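Local coordinates for peridinin-chlorophyll A protein (Amphidinium carterae, PDB 2C9E), which probably serves as a water-soluble light-harvesting antenna that captures blue-green solar energy with bound peridinin and chlorophyll a, at residues A47-L52 against A247-L252; F242-A247 against A265-A270; R42-A47 against A115-R120. All coordinates share one frame; numbering follows the deposited sequence.

Interaction 1. Residues A47-L52 against A247-L252. With PID (peridinin), chain E.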
# COMPACT_ATOMS: atom_id res chain seq x y z
N ALA A 47 -11.61 -6.69 0.06
CA ALA A 47 -10.58 -6.68 1.09
C ALA A 47 -9.79 -5.40 1.06
O ALA A 47 -9.46 -4.83 2.09
CB ALA A 47 -9.64 -7.86 0.91
N VAL A 48 -9.46 -4.93 -0.12
CA VAL A 48 -8.68 -3.70 -0.22
C VAL A 48 -9.52 -2.53 0.32
O VAL A 48 -8.99 -1.64 1.01
CB VAL A 48 -8.29 -3.45 -1.65
CG1 VAL A 48 -7.81 -2.00 -1.84
CG2 VAL A 48 -7.25 -4.43 -2.03
N GLU A 49 -10.81 -2.55 0.01
CA GLU A 49 -11.71 -1.55 0.51
C GLU A 49 -11.69 -1.57 2.07
O GLU A 49 -11.70 -0.53 2.72
CB GLU A 49 -13.15 -1.83 0.05
CG GLU A 49 -14.11 -0.77 0.51
CD GLU A 49 -15.58 -1.18 0.39
OE1 GLU A 49 -15.97 -1.79 -0.61
OE2 GLU A 49 -16.35 -0.83 1.32
N LYS A 50 -11.67 -2.75 2.67
CA LYS A 50 -11.67 -2.83 4.14
C LYS A 50 -10.33 -2.38 4.67
O LYS A 50 -10.23 -1.71 5.71
CB LYS A 50 -12.01 -4.26 4.59
CG LYS A 50 -13.45 -4.64 4.22
CD LYS A 50 -13.76 -6.06 4.50
CE LYS A 50 -15.24 -6.24 4.67
NZ LYS A 50 -15.83 -5.18 5.61
N LEU A 51 -9.27 -2.73 3.96
CA LEU A 51 -7.94 -2.30 4.41
C LEU A 51 -7.83 -0.74 4.54
O LEU A 51 -7.26 -0.16 5.52
CB LEU A 51 -6.92 -2.84 3.41
CG LEU A 51 -5.45 -2.54 3.70
CD1 LEU A 51 -4.99 -3.35 4.92
CD2 LEU A 51 -4.61 -2.88 2.42
N LEU A 52 -8.33 -0.05 3.53
CA LEU A 52 -8.29 1.40 3.49
C LEU A 52 -9.23 1.96 4.56
O LEU A 52 -8.88 2.94 5.25
CB LEU A 52 -8.70 1.87 2.11
CG LEU A 52 -7.77 1.49 0.94
CD1 LEU A 52 -8.33 2.03 -0.44
CD2 LEU A 52 -6.39 2.02 1.21
N ALA A 247 -14.90 4.73 -4.59
CA ALA A 247 -14.82 4.17 -5.95
C ALA A 247 -15.02 2.64 -6.00
O ALA A 247 -15.78 2.09 -6.81
CB ALA A 247 -13.50 4.54 -6.57
N ILE A 248 -14.33 1.96 -5.10
CA ILE A 248 -14.41 0.52 -5.05
C ILE A 248 -15.85 0.06 -4.80
O ILE A 248 -16.33 -0.85 -5.44
CB ILE A 248 -13.51 -0.02 -3.93
CG1 ILE A 248 -12.05 0.32 -4.25
CG2 ILE A 248 -13.76 -1.52 -3.73
CD1 ILE A 248 -11.09 -0.07 -3.10
N LYS A 249 -16.54 0.70 -3.85
CA LYS A 249 -17.91 0.32 -3.58
C LYS A 249 -18.70 0.47 -4.87
O LYS A 249 -19.45 -0.44 -5.25
CB LYS A 249 -18.50 1.19 -2.44
CG LYS A 249 -17.77 0.91 -1.09
CD LYS A 249 -17.89 2.04 -0.06
CE LYS A 249 -18.74 1.63 1.13
NZ LYS A 249 -18.65 2.64 2.23
N GLY A 250 -18.51 1.59 -5.57
CA GLY A 250 -19.23 1.74 -6.83
C GLY A 250 -18.77 0.79 -7.93
O GLY A 250 -19.47 0.64 -8.98
N ALA A 251 -17.64 0.09 -7.70
CA ALA A 251 -17.10 -0.79 -8.75
C ALA A 251 -17.29 -2.27 -8.58
O ALA A 251 -17.21 -3.02 -9.57
CB ALA A 251 -15.57 -0.48 -8.95
N LEU A 252 -17.53 -2.71 -7.33
CA LEU A 252 -17.66 -4.14 -7.00
C LEU A 252 -18.59 -5.04 -7.80
O LEU A 252 -18.31 -6.22 -7.98
CB LEU A 252 -18.03 -4.28 -5.54
CG LEU A 252 -17.00 -4.12 -4.41
CD1 LEU A 252 -17.73 -4.34 -3.05
CD2 LEU A 252 -15.83 -5.11 -4.59
C1 PID E . -7.39 -15.76 16.95
C2 PID E . -7.46 -16.87 18.00
C3 PID E . -7.56 -16.26 19.40
C4 PID E . -6.30 -15.43 19.63
C5 PID E . -6.26 -14.17 18.76
C6 PID E . -6.75 -14.42 17.32
C7 PID E . -6.13 -13.64 16.34
C8 PID E . -6.71 -12.56 15.67
C9 PID E . -6.01 -11.83 14.70
C10 PID E . -4.71 -12.06 14.28
C11 PID E . -6.48 -10.78 14.03
C12 PID E . -5.51 -10.34 13.22
C13 PID E . -5.58 -9.18 12.44
C14 PID E . -4.59 -8.67 11.60
C15 PID E . -4.83 -7.47 10.93
C16 PID E . -3.96 -6.78 10.09
C17 PID E . -4.33 -5.54 9.58
C18 PID E . -3.46 -4.76 8.81
C19 PID E . -3.80 -3.48 8.36
C20 PID E . -2.88 -2.71 7.64
C21 PID E . -3.09 -1.41 7.18
C22 PID E . -2.06 -0.75 6.50
C23 PID E . -2.12 0.47 6.03
C24 PID E . -2.17 1.70 5.57
C25 PID E . -1.71 2.91 6.39
C26 PID E . -2.83 3.95 6.44
C27 PID E . -3.40 4.30 5.05
C28 PID E . -3.87 3.04 4.31
C29 PID E . -2.77 1.98 4.18
C30 PID E . -4.44 6.39 5.60
C31 PID E . -5.71 7.21 5.86
CM1 PID E . -7.28 -16.27 15.51
CM2 PID E . -4.80 -13.69 18.77
CM3 PID E . -7.12 -13.09 19.43
CM4 PID E . -3.23 -9.36 11.48
CM5 PID E . -4.42 -0.69 7.43
CM6 PID E . -1.35 2.50 7.82
CM7 PID E . -0.47 3.56 5.75
CM8 PID E . -3.36 0.70 3.60
O1 PID E . -8.17 -14.58 17.18
O2 PID E . -7.64 -17.30 20.38
O3 PID E . -3.95 -12.94 14.68
O4 PID E . -4.40 -11.12 13.35
O5 PID E . -1.75 2.47 3.32
O6 PID E . -4.59 5.08 5.26
O7 PID E . -3.34 6.92 5.71
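An antiparallel helix pair joins the two sequence ranges of the peridinin-chlorophyll a protein family here, helix 41-55 coming from the first and helix 234-251 from the second. The short axes of 47-52 and 247-251 run at 157° and approach to 10.1 Å, and the backbones come nearest at Glu49 and Ile248, whose CA atoms lie 6.5 Å apart. Glu49 and Ile248 carry much of the contact. The CG of Glu49 stands anti to the backbone N (chi1 -178°), so the extended chain reaches straight across, sliding past Ile248 in the opposite direction; Ile248 CG2 returns to lie 3.8 Å from Glu49 CB. At its tip, the carboxylate crosses the methylenes of Lys249, OE2 lying 3.3 Å from Lys249 CG. The lysine bends at chi3 (112°), yet NZ of Lys249 stays 4.3 Å from Glu49 OE2, opposite charges that probably attract but are too far apart for a salt bridge. Glu53 supplies a second carboxylate close to that of Glu49 and a long, weak ion pair to Lys249. Two acids so near one another would probably raise the pKa of one of them, an effect the nearby lysine may partly offset. Below the polar tip the contact turns apolar: Ile248 CD1 packs 4.0 Å from Val48 CG1 and also meets a methyl of Leu52. Leu252 adds a last apolar group, its CD1 3.9 Å from Glu49 OE1. Leu51 serves a different face of its helix, where its CD1 touches peridinin at C20, 3.5 Å away. In this all-helical pigment-binding fold, residues that join the two helices, Val48, Leu52 and Ile248, also touch a chlorophyll a.

Interaction 2. Residues F242-A247 against A265-A270. With CLA (chlorophyll a), chain C.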
# COMPACT_ATOMS: atom_id res chain seq x y z
N PHE A 242 -10.06 7.98 1.05
CA PHE A 242 -11.47 7.78 1.11
C PHE A 242 -12.08 7.81 -0.33
O PHE A 242 -13.01 7.03 -0.65
CB PHE A 242 -12.11 8.84 2.01
CG PHE A 242 -13.60 8.69 2.13
CD1 PHE A 242 -14.14 7.52 2.65
CD2 PHE A 242 -14.46 9.66 1.60
CE1 PHE A 242 -15.52 7.30 2.66
CE2 PHE A 242 -15.85 9.47 1.58
CZ PHE A 242 -16.38 8.28 2.11
N ALA A 243 -11.57 8.69 -1.21
CA ALA A 243 -12.10 8.74 -2.58
C ALA A 243 -12.03 7.30 -3.20
O ALA A 243 -12.95 6.85 -3.87
CB ALA A 243 -11.28 9.73 -3.44
N HIS A 244 -10.93 6.58 -2.95
CA HIS A 244 -10.81 5.21 -3.49
C HIS A 244 -11.80 4.26 -2.80
O HIS A 244 -12.35 3.39 -3.44
CB HIS A 244 -9.39 4.66 -3.30
CG HIS A 244 -8.34 5.29 -4.19
ND1 HIS A 244 -7.78 6.53 -3.94
CD2 HIS A 244 -7.73 4.82 -5.31
CE1 HIS A 244 -6.87 6.79 -4.86
NE2 HIS A 244 -6.82 5.77 -5.71
N VAL A 245 -11.99 4.40 -1.48
CA VAL A 245 -12.96 3.56 -0.73
C VAL A 245 -14.31 3.76 -1.43
O VAL A 245 -15.03 2.83 -1.70
CB VAL A 245 -13.14 3.99 0.80
CG1 VAL A 245 -14.39 3.30 1.39
CG2 VAL A 245 -11.90 3.59 1.66
N ARG A 246 -14.64 5.00 -1.73
CA ARG A 246 -15.93 5.19 -2.41
C ARG A 246 -15.96 4.54 -3.81
O ARG A 246 -16.93 3.87 -4.17
CB ARG A 246 -16.26 6.68 -2.52
CG ARG A 246 -17.43 6.94 -3.44
CD ARG A 246 -17.45 8.39 -3.92
NE ARG A 246 -17.73 9.32 -2.83
CZ ARG A 246 -17.00 10.39 -2.58
NH1 ARG A 246 -15.93 10.65 -3.35
NH2 ARG A 246 -17.33 11.21 -1.58
N ALA A 247 -14.90 4.73 -4.59
CA ALA A 247 -14.82 4.17 -5.95
C ALA A 247 -15.02 2.64 -6.00
O ALA A 247 -15.78 2.09 -6.81
CB ALA A 247 -13.50 4.54 -6.57
N ALA A 265 -13.63 10.42 -11.28
CA ALA A 265 -13.24 11.84 -11.30
C ALA A 265 -12.81 12.30 -9.92
O ALA A 265 -11.78 13.00 -9.75
CB ALA A 265 -14.44 12.73 -11.79
N ARG A 266 -13.61 11.92 -8.92
CA ARG A 266 -13.31 12.29 -7.55
C ARG A 266 -11.94 11.73 -7.12
O ARG A 266 -11.16 12.42 -6.47
CB ARG A 266 -14.44 11.84 -6.60
CG ARG A 266 -15.26 13.03 -6.03
CD ARG A 266 -16.52 12.56 -5.27
NE ARG A 266 -17.22 11.55 -6.06
CZ ARG A 266 -18.35 10.93 -5.70
NH1 ARG A 266 -18.94 11.20 -4.54
NH2 ARG A 266 -18.89 10.04 -6.53
N VAL A 267 -11.63 10.49 -7.53
CA VAL A 267 -10.32 9.91 -7.22
C VAL A 267 -9.20 10.72 -7.86
O VAL A 267 -8.21 11.06 -7.19
CB VAL A 267 -10.17 8.43 -7.71
CG1 VAL A 267 -8.66 8.00 -7.70
CG2 VAL A 267 -10.95 7.51 -6.83
N ASN A 268 -9.33 11.06 -9.13
CA ASN A 268 -8.25 11.81 -9.76
C ASN A 268 -8.07 13.21 -9.17
O ASN A 268 -6.95 13.72 -9.08
CB ASN A 268 -8.47 11.95 -11.29
CG ASN A 268 -8.34 10.63 -12.02
OD1 ASN A 268 -9.14 10.33 -12.92
ND2 ASN A 268 -7.34 9.85 -11.66
N LEU A 269 -9.17 13.84 -8.78
CA LEU A 269 -9.04 15.19 -8.22
C LEU A 269 -8.35 15.11 -6.86
O LEU A 269 -7.47 15.91 -6.54
CB LEU A 269 -10.42 15.84 -8.06
CG LEU A 269 -10.44 17.24 -7.43
CD1 LEU A 269 -9.50 18.20 -8.19
CD2 LEU A 269 -11.88 17.78 -7.47
N ALA A 270 -8.77 14.13 -6.06
CA ALA A 270 -8.23 13.93 -4.74
C ALA A 270 -6.74 13.61 -4.84
O ALA A 270 -5.96 14.10 -4.03
CB ALA A 270 -9.00 12.83 -4.04
MG CLA C . -3.49 4.30 -7.29
CHA CLA C . -0.95 5.53 -9.39
CHB CLA C . -3.94 1.64 -9.46
CHC CLA C . -5.26 2.58 -4.84
CHD CLA C . -2.30 6.51 -4.85
NA CLA C . -2.68 3.76 -9.25
C1A CLA C . -1.64 4.42 -9.92
C2A CLA C . -1.30 3.67 -11.19
C3A CLA C . -2.38 2.61 -11.30
C4A CLA C . -3.05 2.62 -9.93
CMA CLA C . -3.41 3.03 -12.36
CAA CLA C . 0.09 3.02 -11.09
CBA CLA C . 0.58 2.46 -12.43
CGA CLA C . 1.84 1.63 -12.28
O1A CLA C . 2.30 1.07 -13.29
O2A CLA C . 2.53 1.46 -10.99
NB CLA C . -4.53 2.50 -7.21
C1B CLA C . -4.61 1.59 -8.25
C2B CLA C . -5.59 0.60 -7.91
C3B CLA C . -6.00 0.84 -6.62
C4B CLA C . -5.26 2.02 -6.15
CMB CLA C . -6.15 -0.53 -8.86
CAB CLA C . -7.00 -0.11 -6.14
CBB CLA C . -7.51 0.01 -4.90
NC CLA C . -3.73 4.51 -5.21
C1C CLA C . -4.55 3.74 -4.41
C2C CLA C . -4.62 4.35 -3.09
C3C CLA C . -3.81 5.43 -3.10
C4C CLA C . -3.23 5.53 -4.43
CMC CLA C . -5.45 3.89 -1.88
CAC CLA C . -3.54 6.39 -1.96
CBC CLA C . -4.56 7.59 -1.95
ND CLA C . -2.00 5.68 -7.12
C1D CLA C . -1.73 6.59 -6.14
C2D CLA C . -0.94 7.68 -6.65
C3D CLA C . -0.61 7.32 -7.90
C4D CLA C . -1.25 6.08 -8.17
CMD CLA C . -0.51 8.96 -5.85
CAD CLA C . 0.20 7.62 -9.05
OBD CLA C . 0.74 8.69 -9.41
CBD CLA C . 0.20 6.41 -9.95
CGD CLA C . -0.11 6.90 -11.35
O1D CLA C . -1.27 6.92 -11.75
O2D CLA C . 0.90 7.37 -12.12
CED CLA C . 0.62 7.96 -13.28
C1 CLA C . 3.73 0.64 -10.99
C2 CLA C . 4.19 0.61 -9.68
C3 CLA C . 5.49 0.67 -9.17
C4 CLA C . 6.77 0.77 -10.07
C5 CLA C . 5.78 0.65 -7.61
C6 CLA C . 4.52 0.47 -6.70
C7 CLA C . 4.84 0.67 -5.20
C8 CLA C . 3.63 0.57 -4.23
C9 CLA C . 4.00 1.16 -2.85
C10 CLA C . 3.25 -0.92 -4.08
C11 CLA C . 2.29 -1.26 -2.91
C12 CLA C . 1.76 -2.69 -3.01
C13 CLA C . 2.81 -3.81 -3.14
C14 CLA C . 2.27 -5.10 -3.72
C15 CLA C . 3.44 -4.07 -1.76
C16 CLA C . 2.53 -4.64 -0.68
C17 CLA C . 3.21 -4.48 0.65
C18 CLA C . 2.51 -5.15 1.83
C19 CLA C . 3.30 -4.90 3.09
C20 CLA C . 2.40 -6.64 1.60
O HOH W 1 -5.24 5.40 -7.81
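The chlorophyll a pocket reaches its metal here through a water rather than a direct protein ligand, and the helix pair 234-251 and 261-276 holds the histidine in place. NE2 of His244 is hydrogen-bonded to water 1 at 2.7 Å, the water lying at the ring edge and in its plane, and the same water binds the chlorophyll MG at 2.1 Å. ND1 is held by the carbonyl oxygen of Ala240, so both ring nitrogens have partners and the ring's rotation is fixed. The imidazole is also sandwiched. Over one face Val267 CG1 makes a CH-pi contact, 3.8 Å from the centroid of the His244 ring and 27° off its normal; over the opposite face lies the macrocycle, its C1C 3.3 Å from His244 NE2. The other branch of Val267, CG2, fits between Ala243 and Ala247. Small residues allow this closeness: Ala243 CB meets Ala270 CB at 3.9 Å, and the antiparallel axes (166°) approach to 8.7 Å. On the outer side, Arg246 and Arg266 layer their guanidinium groups, planes 16° apart, each offset toward the other's rim. No hydrogen bond links these two cations, and the model is crowded there; the charge of Arg266 is answered by a salt bridge to Asp263, while Arg246 has a long, weak ion pair with Glu164. An alanine in place of Arg266 would lose the salt bridge to Asp263 and would probably leave that acid less well held and the side chain of Arg246 less covered. Around the pair, Leu52 of helix 41-55 packs on His244 and Val245, while helix 176-192 borders the far helix through Ser185, which is hydrogen-bonded to Asn268, and Phe184.

Interaction 3. Residues R42-A47 against A115-R120. With CLA (chlorophyll a), chain B.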
# COMPACT_ATOMS: atom_id res chain seq x y z
N ARG A 42 -13.68 -10.36 -6.67
CA ARG A 42 -14.55 -9.51 -5.87
C ARG A 42 -14.11 -9.47 -4.39
O ARG A 42 -14.17 -8.43 -3.74
CB ARG A 42 -16.00 -10.01 -5.97
CG ARG A 42 -16.99 -9.11 -5.31
CD ARG A 42 -18.34 -9.79 -5.12
NE ARG A 42 -19.21 -8.87 -4.42
CZ ARG A 42 -19.98 -7.98 -5.04
NH1 ARG A 42 -19.98 -7.93 -6.37
NH2 ARG A 42 -20.70 -7.11 -4.33
N GLN A 43 -13.71 -10.62 -3.87
CA GLN A 43 -13.30 -10.71 -2.49
C GLN A 43 -12.01 -9.91 -2.29
O GLN A 43 -11.84 -9.22 -1.28
CB GLN A 43 -13.06 -12.17 -2.08
CG GLN A 43 -12.98 -12.35 -0.55
CD GLN A 43 -12.53 -13.75 -0.08
OE1 GLN A 43 -12.71 -14.76 -0.80
NE2 GLN A 43 -11.96 -13.82 1.16
N ALA A 44 -11.10 -10.00 -3.26
CA ALA A 44 -9.84 -9.25 -3.21
C ALA A 44 -10.12 -7.75 -3.23
O ALA A 44 -9.52 -6.98 -2.47
CB ALA A 44 -8.93 -9.65 -4.40
N ALA A 45 -11.04 -7.32 -4.08
CA ALA A 45 -11.33 -5.86 -4.16
C ALA A 45 -12.02 -5.35 -2.87
O ALA A 45 -11.71 -4.24 -2.37
CB ALA A 45 -12.22 -5.57 -5.46
N LEU A 46 -12.93 -6.16 -2.32
CA LEU A 46 -13.60 -5.79 -1.06
C LEU A 46 -12.55 -5.75 0.07
O LEU A 46 -12.58 -4.86 0.93
CB LEU A 46 -14.67 -6.83 -0.68
CG LEU A 46 -15.38 -6.64 0.66
CD1 LEU A 46 -15.98 -5.20 0.80
CD2 LEU A 46 -16.51 -7.68 0.74
N ALA A 47 -11.61 -6.69 0.06
CA ALA A 47 -10.58 -6.68 1.09
C ALA A 47 -9.79 -5.40 1.06
O ALA A 47 -9.46 -4.83 2.09
CB ALA A 47 -9.64 -7.86 0.91
N ALA A 115 -10.24 -11.30 5.61
CA ALA A 115 -10.74 -10.58 4.45
C ALA A 115 -10.13 -10.94 3.09
O ALA A 115 -10.85 -11.01 2.08
CB ALA A 115 -10.62 -9.09 4.71
N PHE A 116 -8.84 -11.17 3.02
CA PHE A 116 -8.21 -11.48 1.73
C PHE A 116 -8.38 -12.94 1.29
O PHE A 116 -8.33 -13.84 2.08
CB PHE A 116 -6.71 -11.12 1.75
CG PHE A 116 -6.46 -9.64 1.64
CD1 PHE A 116 -6.41 -8.84 2.78
CD2 PHE A 116 -6.43 -9.04 0.39
CE1 PHE A 116 -6.34 -7.45 2.66
CE2 PHE A 116 -6.36 -7.67 0.25
CZ PHE A 116 -6.32 -6.86 1.37
N PRO A 117 -8.62 -13.18 -0.01
CA PRO A 117 -8.79 -14.57 -0.46
C PRO A 117 -7.61 -15.51 -0.30
O PRO A 117 -6.46 -15.17 -0.60
CB PRO A 117 -9.16 -14.42 -1.94
CG PRO A 117 -8.59 -13.09 -2.30
CD PRO A 117 -8.99 -12.26 -1.09
N GLU A 118 -7.93 -16.70 0.20
CA GLU A 118 -6.96 -17.76 0.40
C GLU A 118 -5.72 -17.37 1.19
O GLU A 118 -4.60 -17.82 0.90
CB GLU A 118 -6.56 -18.31 -0.95
CG GLU A 118 -6.88 -19.76 -1.07
CD GLU A 118 -8.11 -20.02 -1.92
OE1 GLU A 118 -7.97 -20.00 -3.18
OE2 GLU A 118 -9.21 -20.24 -1.34
N SER A 119 -5.90 -16.55 2.19
CA SER A 119 -4.76 -16.15 2.99
C SER A 119 -4.30 -17.34 3.85
O SER A 119 -3.20 -17.32 4.39
CB SER A 119 -5.12 -14.95 3.86
OG SER A 119 -5.99 -15.37 4.87
N ARG A 120 -5.13 -18.39 3.95
CA ARG A 120 -4.79 -19.61 4.71
C ARG A 120 -3.74 -20.50 4.02
O ARG A 120 -2.88 -21.10 4.67
CB ARG A 120 -6.03 -20.46 4.95
CG ARG A 120 -5.75 -21.83 5.59
CD ARG A 120 -6.99 -22.29 6.33
NE ARG A 120 -7.49 -23.60 5.91
CZ ARG A 120 -7.22 -24.75 6.54
NH1 ARG A 120 -6.44 -24.78 7.63
NH2 ARG A 120 -7.79 -25.88 6.11
MG CLA B . 4.06 -4.32 7.06
CHA CLA B . 1.86 -6.78 8.39
CHB CLA B . 5.83 -6.90 5.43
CHC CLA B . 5.55 -2.06 4.90
CHD CLA B . 1.80 -1.88 8.12
NA CLA B . 3.79 -6.54 6.89
C1A CLA B . 2.89 -7.33 7.62
C2A CLA B . 3.24 -8.81 7.46
C3A CLA B . 4.55 -8.81 6.66
C4A CLA B . 4.77 -7.35 6.27
CMA CLA B . 5.73 -9.36 7.57
CAA CLA B . 2.21 -9.64 6.70
CBA CLA B . 1.87 -9.01 5.37
CGA CLA B . 0.98 -9.88 4.52
O1A CLA B . -0.11 -10.26 4.98
O2A CLA B . 1.33 -10.27 3.29
NB CLA B . 5.54 -4.44 5.56
C1B CLA B . 6.17 -5.58 5.11
C2B CLA B . 7.27 -5.18 4.25
C3B CLA B . 7.21 -3.82 4.11
C4B CLA B . 6.05 -3.37 4.84
CMB CLA B . 8.36 -6.06 3.60
CAB CLA B . 8.30 -3.18 3.36
CBB CLA B . 8.40 -1.78 3.27
NC CLA B . 3.74 -2.34 6.60
C1C CLA B . 4.49 -1.58 5.71
C2C CLA B . 4.05 -0.20 5.77
C3C CLA B . 3.01 -0.14 6.67
C4C CLA B . 2.82 -1.49 7.22
CMC CLA B . 4.72 1.01 5.03
CAC CLA B . 2.26 1.12 7.03
CBC CLA B . 2.60 1.58 8.45
ND CLA B . 2.21 -4.27 7.96
C1D CLA B . 1.51 -3.22 8.48
C2D CLA B . 0.44 -3.69 9.35
C3D CLA B . 0.54 -5.04 9.34
C4D CLA B . 1.65 -5.40 8.51
CMD CLA B . -0.61 -2.91 10.14
CAD CLA B . -0.03 -6.28 9.83
OBD CLA B . -0.83 -6.49 10.75
CBD CLA B . 0.60 -7.42 9.00
CGD CLA B . 0.95 -8.59 9.89
O1D CLA B . 2.08 -8.65 10.41
O2D CLA B . 0.01 -9.56 10.09
CED CLA B . 0.20 -10.62 10.96
C1 CLA B . 0.29 -10.80 2.41
C2 CLA B . -0.53 -9.71 1.95
C3 CLA B . -1.88 -9.56 2.12
C4 CLA B . -2.72 -10.60 2.84
C5 CLA B . -2.68 -8.39 1.59
C6 CLA B . -1.83 -7.32 0.85
C7 CLA B . -2.74 -6.25 0.24
C8 CLA B . -1.97 -5.18 -0.52
C9 CLA B . -1.14 -4.30 0.44
C10 CLA B . -2.94 -4.38 -1.39
C11 CLA B . -2.26 -3.40 -2.35
C12 CLA B . -3.22 -2.56 -3.24
C13 CLA B . -2.45 -1.57 -4.16
C14 CLA B . -3.39 -0.59 -4.84
C15 CLA B . -1.64 -2.34 -5.22
C16 CLA B . -0.74 -1.46 -6.06
C17 CLA B . 0.09 -2.30 -6.96
C18 CLA B . 1.04 -1.53 -7.89
C19 CLA B . 0.33 -0.73 -8.96
C20 CLA B . 2.01 -2.48 -8.54
O HOH W 2 -13.48 -10.14 1.52
O HOH W 3 5.53 -3.91 8.64
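With CG of Phe116 beside its backbone N and anti to the carbonyl carbon (chi1 -76°), the phenyl ring swings back toward helix 41-55 although its first bond points away from it; Gln43, with CG anti to the backbone N (chi1 -165°) and an extended chain, reaches out from that helix to meet the loop. The ring ends between two aliphatic groups. Ala47 CB sits over the centre of one face, 3.3 Å from the Phe116 centroid and close to the ring normal, a CH-pi contact at short range. Over the centre of the opposite face lies C5 of the chlorophyll a phytyl tail, 3.7 Å above the Phe116 plane. The small alanine side chain permits this close approach, and the backbones are near there too, the CA atoms of Ala47 and Ala115 being 5.2 Å apart. The polar part of the contact converges on the carbonyl of Ala115. Gln43 NE2 donates to Ala115 O at 3.2 Å with an N-H...O angle of 152°, approaching from well above the carbonyl plane, while the oxygen lies near the plane of the Gln43 amide. Water 2 gives Ala115 O a second bond, 2.8 Å long, and a weak one to Gln43 O. Pro117 closes the interface: its CG rests 4.0 Å from Ala44 CB, while Gln43 OE1 passes 3.7 Å from Pro117 CB, the two side chains sliding in opposite directions. Phe116 and Pro117 open a type II beta turn that runs to Ser119, with Glu118 at the N-cap of helix 119-128. Helix 28-39 flanks the site, Tyr32 packing on Phe116 and hydrogen-bonding through its OH to Pro117 O, and Ser37 touching Ala44; Arg42 reaches Asn253, just past helix 234-251.

In the fold
Helix 41-55 ties interactions 1 and 3 together, and helix 234-251 ties interactions 1 and 2. Ala47 belongs to segments of both 1 and 3, Ala247 to segments of both 1 and 2. Between 1 and 2, Leu52 CB lies 3.7 Å from Val245 CG2; between 1 and 3, Leu252 CD2 lies 3.7 Å from Ala45 CB. Each of these pairs has centres about 11 Å apart, whereas 2 and 3, with centres about 21 Å apart, do not touch. Interaction 2 faces the macrocycle of one chlorophyll a and interaction 3 the phytyl tail of another; Val48 and Leu52 of interaction 1 share the chlorophyll pocket of His244, and Leu51 meets a peridinin.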